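Local coordinates for protein Cg9734-pa (PDB 2BK9) that binds heme through two axial histidines, as a hexacoordinate insect globin, and probably carries oxygen and may have peroxidase activity, at residues E5-P16 / A120-W131. The protein carries 1 engineered substitution. Numbering follows the deposited sequence. Where two conformers were deposited one is given.
Sequences EVQLIKKTWEIP and ASSLDESQAATW. Engineered in segment 120-131: Ser121 (natural residue Cys).
This is a helix-helix contact built round Trp131, whose indole from helix 125-143 is a knob held among Leu8, Ile9, Thr12 and Trp13 of helix 3-17. The axes of the segments 5-16 and 125-131 cross at -98° and come within 9.8 Å. In the conformer given, Ile9 CD1 lies over one face of the indole in a close CH-pi contact, 3.3 Å from the centroid of the five-membered ring. A second conformer of Ile9 makes this contact less certain. At the ring edge, Trp131 NE1 donates to Thr12 OG1 at 2.8 Å, with the oxygen in the ring plane. Thr12 OG1 sits between its own backbone N and carbonyl carbon (chi1 57°). From there it also donates to Leu8 O at 2.7 Å, in its own helix. One hydroxyl thus both accepts and donates, which fixes its rotation. Trp131 CH2 lies 3.6 Å from Trp13 CE3, the two six-membered rings meeting obliquely. In globin terms this is the A helix, first in the chain, packed on the GH corner and the start of the H helix. The corner follows helix 103-120, which ends in a Schellman motif with Ser122 as its C-prime residue. Asp124 and Gln127 then form a capping box at the start of helix 125-143. At the corner, the engineered Ser121 donates through OG to Thr12 O at 2.7 Å, tilted from the carbonyl plane. Pro16 CB meets Ala120 CB nearby, and Leu123 CD2 touches Thr12 CG2. At the other end, the methyl CG2 of Thr130 packs on Glu5 CB at 3.7 Å and on Ile9 CG1. Helix 56-75 borders the buried side: Ile73 touches both tryptophans, and Asp70 accepts from Trp13 NE1.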
loop_
_atom_site.group_PDB
_atom_site.type_symbol
_atom_site.label_atom_id
_atom_site.label_comp_id
_atom_site.label_asym_id
_atom_site.label_seq_id
_atom_site.Cartn_x
_atom_site.Cartn_y
_atom_site.Cartn_z
ATOM N N GLU A 5 18.442 2.069 -7.755
ATOM C CA GLU A 5 17.171 2.349 -7.137
ATOM C C GLU A 5 16.421 1.039 -6.836
ATOM O O GLU A 5 15.804 0.889 -5.780
ATOM C CB GLU A 5 16.375 3.276 -8.014
ATOM C CG GLU A 5 16.913 4.697 -8.013
ATOM C CD GLU A 5 16.278 5.584 -9.074
ATOM O OE1 GLU A 5 15.915 5.129 -10.167
ATOM O OE2 GLU A 5 16.114 6.770 -8.812
ATOM N N VAL A 6 16.408 0.128 -7.779
ATOM C CA VAL A 6 15.795 -1.172 -7.533
ATOM C C VAL A 6 16.421 -1.853 -6.346
ATOM O O VAL A 6 15.738 -2.394 -5.483
ATOM C CB VAL A 6 15.896 -2.056 -8.767
ATOM C CG1 VAL A 6 15.483 -3.461 -8.463
ATOM C CG2 VAL A 6 15.073 -1.438 -9.911
ATOM N N GLN A 7 17.739 -1.860 -6.299
ATOM C CA GLN A 7 18.437 -2.515 -5.210
ATOM C C GLN A 7 18.108 -1.845 -3.896
ATOM O O GLN A 7 17.957 -2.505 -2.876
ATOM C CB GLN A 7 19.954 -2.511 -5.494
ATOM C CG GLN A 7 20.795 -3.091 -4.404
ATOM C CD GLN A 7 20.691 -4.621 -4.217
ATOM O OE1 GLN A 7 19.886 -5.295 -4.834
ATOM N NE2 GLN A 7 21.538 -5.163 -3.329
ATOM N N LEU A 8 18.057 -0.526 -3.881
ATOM C CA LEU A 8 17.726 0.195 -2.665
ATOM C C LEU A 8 16.340 -0.191 -2.143
ATOM O O LEU A 8 16.153 -0.409 -0.960
ATOM C CB LEU A 8 17.847 1.689 -2.955
ATOM C CG LEU A 8 17.689 2.643 -1.779
ATOM C CD1 LEU A 8 16.148 2.896 -1.505
ATOM C CD2 LEU A 8 18.540 2.172 -0.538
ATOM N N ILE A 9 15.374 -0.250 -3.041
ATOM C CA ILE A 9 14.014 -0.671 -2.643
ATOM C C ILE A 9 14.067 -2.094 -2.055
ATOM O O ILE A 9 13.546 -2.343 -0.973
ATOM C CB ILE A 9 13.065 -0.593 -3.828
ATOM C CG1 ILE A 9 12.681 0.862 -4.202
ATOM C CG2 ILE A 9 11.750 -1.318 -3.512
ATOM C CD1 ILE A 9 11.573 1.575 -3.531
ATOM N N LYS A 10 14.715 -2.999 -2.748
ATOM C CA LYS A 10 14.766 -4.367 -2.260
ATOM C C LYS A 10 15.390 -4.475 -0.886
ATOM O O LYS A 10 14.858 -5.144 0.002
ATOM C CB LYS A 10 15.439 -5.288 -3.263
ATOM C CG LYS A 10 14.596 -5.540 -4.486
ATOM C CD LYS A 10 15.259 -6.562 -5.390
ATOM C CE LYS A 10 14.385 -6.913 -6.552
ATOM N NZ LYS A 10 14.742 -8.302 -6.952
ATOM N N LYS A 11 16.530 -3.850 -0.714
ATOM C CA LYS A 11 17.257 -3.986 0.531
ATOM C C LYS A 11 16.515 -3.286 1.682
ATOM O O LYS A 11 16.434 -3.835 2.765
ATOM C CB LYS A 11 18.656 -3.446 0.405
ATOM C CG LYS A 11 19.603 -4.205 -0.514
ATOM C CD LYS A 11 19.699 -5.708 -0.241
ATOM C CE LYS A 11 20.231 -6.011 1.145
ATOM N NZ LYS A 11 20.327 -7.456 1.401
ATOM N N THR A 12 15.992 -2.086 1.467
ATOM C CA THR A 12 15.277 -1.393 2.548
ATOM C C THR A 12 13.952 -2.059 2.877
ATOM O O THR A 12 13.530 -1.997 4.033
ATOM C CB THR A 12 15.078 0.102 2.236
ATOM O OG1 THR A 12 14.372 0.278 0.993
ATOM C CG2 THR A 12 16.391 0.854 2.183
ATOM N N TRP A 13 13.332 -2.730 1.925
ATOM C CA TRP A 13 12.095 -3.448 2.179
ATOM C C TRP A 13 12.282 -4.618 3.145
ATOM O O TRP A 13 11.349 -4.963 3.836
ATOM C CB TRP A 13 11.558 -3.971 0.842
ATOM C CG TRP A 13 10.327 -4.780 0.891
ATOM C CD1 TRP A 13 10.192 -6.034 0.411
ATOM C CD2 TRP A 13 9.029 -4.396 1.343
ATOM N NE1 TRP A 13 8.888 -6.450 0.533
ATOM C CE2 TRP A 13 8.155 -5.484 1.127
ATOM C CE3 TRP A 13 8.501 -3.248 1.940
ATOM C CZ2 TRP A 13 6.803 -5.409 1.448
ATOM C CZ3 TRP A 13 7.177 -3.218 2.281
ATOM C CH2 TRP A 13 6.333 -4.287 2.018
ATOM N N GLU A 14 13.494 -5.182 3.193
ATOM C CA GLU A 14 13.723 -6.341 4.029
ATOM C C GLU A 14 13.310 -6.066 5.472
ATOM O O GLU A 14 12.890 -6.992 6.160
ATOM C CB GLU A 14 15.196 -6.782 4.000
ATOM C CG GLU A 14 15.618 -7.297 2.648
ATOM C CD GLU A 14 17.069 -7.704 2.589
ATOM O OE1 GLU A 14 17.764 -7.718 3.618
ATOM O OE2 GLU A 14 17.544 -8.029 1.491
ATOM N N ILE A 15 13.518 -4.854 5.975
ATOM C CA ILE A 15 13.224 -4.561 7.379
ATOM C C ILE A 15 11.709 -4.626 7.651
ATOM O O ILE A 15 11.270 -5.460 8.437
ATOM C CB ILE A 15 13.888 -3.262 7.790
ATOM C CG1 ILE A 15 15.391 -3.472 7.815
ATOM C CG2 ILE A 15 13.379 -2.790 9.135
ATOM C CD1 ILE A 15 16.197 -2.198 7.973
ATOM N N PRO A 16 10.865 -3.800 7.026
ATOM C CA PRO A 16 9.426 -3.848 7.358
ATOM C C PRO A 16 8.796 -5.170 6.948
ATOM O O PRO A 16 7.858 -5.620 7.615
ATOM C CB PRO A 16 8.825 -2.657 6.612
ATOM C CG PRO A 16 9.826 -2.341 5.533
ATOM C CD PRO A 16 11.162 -2.651 6.158
ATOM N N ALA A 120 10.291 2.954 9.298
ATOM C CA ALA A 120 10.708 1.584 9.560
ATOM C C ALA A 120 12.124 1.329 9.042
ATOM O O ALA A 120 12.920 0.655 9.724
ATOM C CB ALA A 120 9.763 0.602 8.973
ATOM N N SER A 121 12.469 1.855 7.873
ATOM C CA SER A 121 13.782 1.619 7.282
ATOM C C SER A 121 14.698 2.812 7.398
ATOM O O SER A 121 15.777 2.819 6.796
ATOM C CB SER A 121 13.628 1.176 5.852
ATOM O OG SER A 121 12.964 -0.050 5.825
ATOM N N SER A 122 14.300 3.824 8.154
ATOM C CA SER A 122 15.114 5.022 8.346
ATOM C C SER A 122 15.578 5.585 7.027
ATOM O O SER A 122 16.765 5.819 6.812
ATOM C CB SER A 122 16.275 4.764 9.279
ATOM O OG SER A 122 15.821 4.295 10.560
ATOM N N LEU A 123 14.624 5.835 6.131
ATOM C CA LEU A 123 14.937 6.308 4.793
ATOM C C LEU A 123 15.311 7.771 4.836
ATOM O O LEU A 123 14.591 8.564 5.407
ATOM C CB LEU A 123 13.760 6.135 3.869
ATOM C CG LEU A 123 13.202 4.724 3.700
ATOM C CD1 LEU A 123 12.001 4.763 2.789
ATOM C CD2 LEU A 123 14.218 3.747 3.192
ATOM N N ASP A 124 16.415 8.123 4.189
ATOM C CA ASP A 124 16.744 9.524 3.983
ATOM C C ASP A 124 15.861 10.090 2.864
ATOM O O ASP A 124 15.067 9.367 2.289
ATOM C CB ASP A 124 18.241 9.744 3.771
ATOM C CG ASP A 124 18.761 9.223 2.469
ATOM O OD1 ASP A 124 18.003 9.088 1.500
ATOM O OD2 ASP A 124 19.994 8.954 2.384
ATOM N N GLU A 125 15.989 11.387 2.598
ATOM C CA GLU A 125 15.078 11.977 1.639
ATOM C C GLU A 125 15.200 11.359 0.272
ATOM O O GLU A 125 14.202 11.171 -0.404
ATOM C CB GLU A 125 15.294 13.469 1.532
ATOM C CG GLU A 125 14.753 14.271 2.653
ATOM C CD GLU A 125 14.994 15.768 2.429
ATOM O OE1 GLU A 125 16.040 16.200 1.877
ATOM O OE2 GLU A 125 14.133 16.517 2.912
ATOM N N SER A 126 16.421 11.077 -0.176
ATOM C CA SER A 126 16.622 10.500 -1.496
ATOM C C SER A 126 16.031 9.098 -1.566
ATOM O O SER A 126 15.441 8.726 -2.569
ATOM C CB SER A 126 18.104 10.438 -1.808
ATOM O OG SER A 126 18.665 11.729 -1.954
ATOM N N GLN A 127 16.236 8.313 -0.515
ATOM C CA GLN A 127 15.702 6.947 -0.462
ATOM C C GLN A 127 14.187 6.958 -0.417
ATOM O O GLN A 127 13.533 6.168 -1.074
ATOM C CB GLN A 127 16.333 6.241 0.735
ATOM C CG GLN A 127 17.860 6.201 0.658
ATOM C CD GLN A 127 18.505 5.679 1.905
ATOM O OE1 GLN A 127 17.966 5.858 3.002
ATOM N NE2 GLN A 127 19.635 4.993 1.756
ATOM N N ALA A 128 13.626 7.879 0.350
ATOM C CA ALA A 128 12.170 8.032 0.408
ATOM C C ALA A 128 11.630 8.428 -0.956
ATOM O O ALA A 128 10.563 7.967 -1.363
ATOM C CB ALA A 128 11.766 9.028 1.446
ATOM N N ALA A 129 12.352 9.282 -1.702
ATOM C CA ALA A 129 11.936 9.656 -3.020
ATOM C C ALA A 129 11.918 8.479 -3.971
ATOM O O ALA A 129 11.023 8.374 -4.810
ATOM C CB ALA A 129 12.819 10.767 -3.553
ATOM N N THR A 130 12.866 7.575 -3.841
ATOM C CA THR A 130 12.884 6.384 -4.682
ATOM C C THR A 130 11.631 5.541 -4.412
ATOM O O THR A 130 10.993 5.073 -5.330
ATOM C CB THR A 130 14.163 5.587 -4.422
ATOM O OG1 THR A 130 15.285 6.425 -4.756
ATOM C CG2 THR A 130 14.223 4.327 -5.221
ATOM N N TRP A 131 11.315 5.363 -3.130
ATOM C CA TRP A 131 10.092 4.672 -2.757
ATOM C C TRP A 131 8.851 5.380 -3.313
ATOM O O TRP A 131 7.924 4.733 -3.800
ATOM C CB TRP A 131 9.987 4.512 -1.246
ATOM C CG TRP A 131 10.678 3.307 -0.736
ATOM C CD1 TRP A 131 11.965 3.216 -0.315
ATOM C CD2 TRP A 131 10.157 1.995 -0.682
ATOM N NE1 TRP A 131 12.262 1.922 0.050
ATOM C CE2 TRP A 131 11.166 1.157 -0.155
ATOM C CE3 TRP A 131 8.920 1.441 -1.008
ATOM C CZ2 TRP A 131 10.959 -0.179 0.051
ATOM C CZ3 TRP A 131 8.719 0.106 -0.798
ATOM C CH2 TRP A 131 9.733 -0.684 -0.254
#